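Local coordinates for protein endoglucanase (Ruminococcus champanellensis, PDB 6WQV) that probably hydrolyses internal beta-1,4 linkages of cellulose and related plant polysaccharides such as xylan, as a broad-specificity endoglucanase of glycoside hydrolase family 5, at residues Phe248-Ser253 with Ser329-Gly334. Sequence-based numbering, arbitrary orientation.
Sequences FALNTS and SGENFG. With BGC (beta-D-glucopyranose), chain E; GLC (alpha-D-glucopyranose), chain B.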
loop_
_atom_site.group_PDB
_atom_site.type_symbol
_atom_site.label_atom_id
_atom_site.label_comp_id
_atom_site.label_asym_id
_atom_site.label_seq_id
_atom_site.Cartn_x
_atom_site.Cartn_y
_atom_site.Cartn_z
ATOM N N PHE A 248 -6.043 18.948 -6.316
ATOM C CA PHE A 248 -7.419 18.460 -6.304
ATOM C C PHE A 248 -7.571 17.265 -5.374
ATOM O O PHE A 248 -8.512 17.202 -4.569
ATOM C CB PHE A 248 -7.797 18.054 -7.733
ATOM C CG PHE A 248 -9.147 17.390 -7.852
ATOM C CD1 PHE A 248 -10.301 18.148 -7.809
ATOM C CD2 PHE A 248 -9.260 16.015 -8.019
ATOM C CE1 PHE A 248 -11.541 17.562 -7.917
ATOM C CE2 PHE A 248 -10.510 15.423 -8.129
ATOM C CZ PHE A 248 -11.643 16.197 -8.084
ATOM N N ALA A 249 -6.654 16.311 -5.463
ATOM C CA ALA A 249 -6.864 14.981 -4.910
ATOM C C ALA A 249 -6.420 14.845 -3.461
ATOM O O ALA A 249 -7.026 14.076 -2.704
ATOM C CB ALA A 249 -6.106 13.951 -5.756
ATOM N N LEU A 250 -5.346 15.533 -3.066
ATOM C CA LEU A 250 -4.721 15.298 -1.767
ATOM C C LEU A 250 -4.555 16.545 -0.912
ATOM O O LEU A 250 -4.463 16.413 0.314
ATOM C CB LEU A 250 -3.346 14.635 -1.951
ATOM C CG LEU A 250 -2.572 14.217 -0.699
ATOM C CD1 LEU A 250 -3.402 13.317 0.208
ATOM C CD2 LEU A 250 -1.260 13.520 -1.093
ATOM N N ASN A 251 -4.528 17.740 -1.498
ATOM C CA ASN A 251 -4.364 18.980 -0.745
ATOM C C ASN A 251 -5.703 19.375 -0.141
ATOM O O ASN A 251 -6.637 19.736 -0.866
ATOM C CB ASN A 251 -3.867 20.069 -1.689
ATOM C CG ASN A 251 -3.518 21.364 -0.970
ATOM O OD1 ASN A 251 -3.769 21.519 0.225
ATOM N ND2 ASN A 251 -2.940 22.304 -1.709
ATOM N N THR A 252 -5.809 19.318 1.190
ATOM C CA THR A 252 -7.066 19.694 1.824
ATOM C C THR A 252 -7.403 21.167 1.617
ATOM O O THR A 252 -8.568 21.547 1.775
ATOM C CB THR A 252 -7.058 19.364 3.319
ATOM O OG1 THR A 252 -5.949 20.011 3.953
ATOM C CG2 THR A 252 -6.962 17.861 3.547
ATOM N N SER A 253 -6.419 22.001 1.275
ATOM C CA SER A 253 -6.642 23.409 0.976
ATOM C C SER A 253 -6.735 23.691 -0.517
ATOM O O SER A 253 -6.956 24.844 -0.908
ATOM C CB SER A 253 -5.514 24.259 1.572
ATOM O OG SER A 253 -5.494 24.163 2.984
ATOM N N SER A 329 -12.770 16.915 9.767
ATOM C CA SER A 329 -11.852 18.026 9.551
ATOM C C SER A 329 -10.500 17.573 9.006
ATOM O O SER A 329 -9.633 18.419 8.755
ATOM C CB SER A 329 -11.635 18.776 10.864
ATOM O OG SER A 329 -11.091 17.903 11.837
ATOM N N GLY A 330 -10.306 16.275 8.824
ATOM C CA GLY A 330 -9.094 15.707 8.273
ATOM C C GLY A 330 -9.250 15.318 6.819
ATOM O O GLY A 330 -10.012 15.931 6.063
ATOM N N GLU A 331 -8.501 14.295 6.412
ATOM C CA GLU A 331 -8.550 13.802 5.044
ATOM C C GLU A 331 -9.737 12.862 4.896
ATOM O O GLU A 331 -9.806 11.833 5.569
ATOM C CB GLU A 331 -7.253 13.067 4.708
ATOM C CG GLU A 331 -6.043 13.982 4.718
ATOM C CD GLU A 331 -4.719 13.276 4.438
ATOM O OE1 GLU A 331 -4.698 12.058 4.149
ATOM O OE2 GLU A 331 -3.680 13.971 4.502
ATOM N N ASN A 332 -10.668 13.207 4.019
ATOM C CA ASN A 332 -11.882 12.413 3.851
ATOM C C ASN A 332 -11.790 11.583 2.577
ATOM O O ASN A 332 -12.270 11.980 1.514
ATOM C CB ASN A 332 -13.097 13.325 3.849
ATOM C CG ASN A 332 -13.303 14.001 5.174
ATOM O OD1 ASN A 332 -13.393 13.344 6.208
ATOM N ND2 ASN A 332 -13.353 15.327 5.157
ATOM N N PHE A 333 -11.196 10.403 2.703
ATOM C CA PHE A 333 -11.038 9.471 1.598
ATOM C C PHE A 333 -12.018 8.303 1.660
ATOM O O PHE A 333 -11.854 7.318 0.935
ATOM C CB PHE A 333 -9.599 8.949 1.546
ATOM C CG PHE A 333 -8.597 9.937 0.991
ATOM C CD1 PHE A 333 -8.618 10.288 -0.355
ATOM C CD2 PHE A 333 -7.595 10.458 1.793
ATOM C CE1 PHE A 333 -7.686 11.174 -0.874
ATOM C CE2 PHE A 333 -6.657 11.342 1.275
ATOM C CZ PHE A 333 -6.711 11.702 -0.060
ATOM N N GLY A 334 -13.050 8.395 2.497
ATOM C CA GLY A 334 -13.988 7.298 2.622
ATOM C C GLY A 334 -14.737 7.019 1.331
ATOM O O GLY A 334 -15.046 7.919 0.549
HETATM C C2 BGC E . -4.788 9.182 6.009
HETATM C C3 BGC E . -4.927 10.168 7.123
HETATM C C4 BGC E . -3.998 9.870 8.273
HETATM C C5 BGC E . -2.563 9.764 7.807
HETATM C C6 BGC E . -1.582 9.314 8.843
HETATM C C1 BGC E . -3.346 9.076 5.534
HETATM O O2 BGC E . -5.634 9.554 4.893
HETATM O O3 BGC E . -6.322 10.150 7.593
HETATM O O4 BGC E . -4.020 10.988 9.237
HETATM O O5 BGC E . -2.478 8.764 6.706
HETATM O O6 BGC E . -0.250 9.448 8.335
HETATM C C1 GLC B . 0.170 7.818 1.962
HETATM C C2 GLC B . -0.027 6.919 3.168
HETATM C C3 GLC B . -1.349 6.831 3.801
HETATM C C4 GLC B . -1.967 8.203 3.939
HETATM C C5 GLC B . -2.118 8.751 2.539
HETATM C C6 GLC B . -2.925 10.035 2.445
HETATM O O1 GLC B . 0.000 7.251 0.730
HETATM O O2 GLC B . 0.502 5.607 2.807
HETATM O O3 GLC B . -1.148 6.232 5.135
HETATM O O4 GLC B . -3.220 8.086 4.619
HETATM O O5 GLC B . -0.769 9.023 1.987
HETATM O O6 GLC B . -2.316 11.057 3.107
HETATM O O HOH W 1 -3.172 16.035 2.672
#
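L250 and F333 meet in the wall of the glycan pocket of a (beta/alpha)8 TIM barrel, where the loop leaving helix 246-249 faces the loop that follows strand 318-322. No direct hydrogen bond joins 248-253 to 329-334; the evidence is apolar contact, one bridging water and shared sugars. With CG anti to the backbone N (chi1 -176°), L250 brings CD1 to the edge of the F333 ring, near its plane, 3.7 Å from CZ. The same methyl lies 3.8 Å from O6 of the alpha-glucose, so it touches both loop and ligand. T252 sets CG2 against the aliphatic part of E331, 4.2 Å from CG, the two side chains crossing at about a right angle. The E331 chain is extended beyond CG, which carries its carboxylate to the sugars: OE1 accepts from O6 of the alpha-glucose and from O2 of the beta-glucose, each at 2.8 Å. OE2 instead accepts from a water that also donates to L250 O, linking the loops. An alanine in place of E331 would probably leave both sugar hydroxyls without this acceptor and break the water bridge. The N323 side chain hydrogen-bonds the backbone of both E331 and F333, and Y243 meets the F333 ring. A249 O lies oblique to that ring, 3.5 Å from CE1.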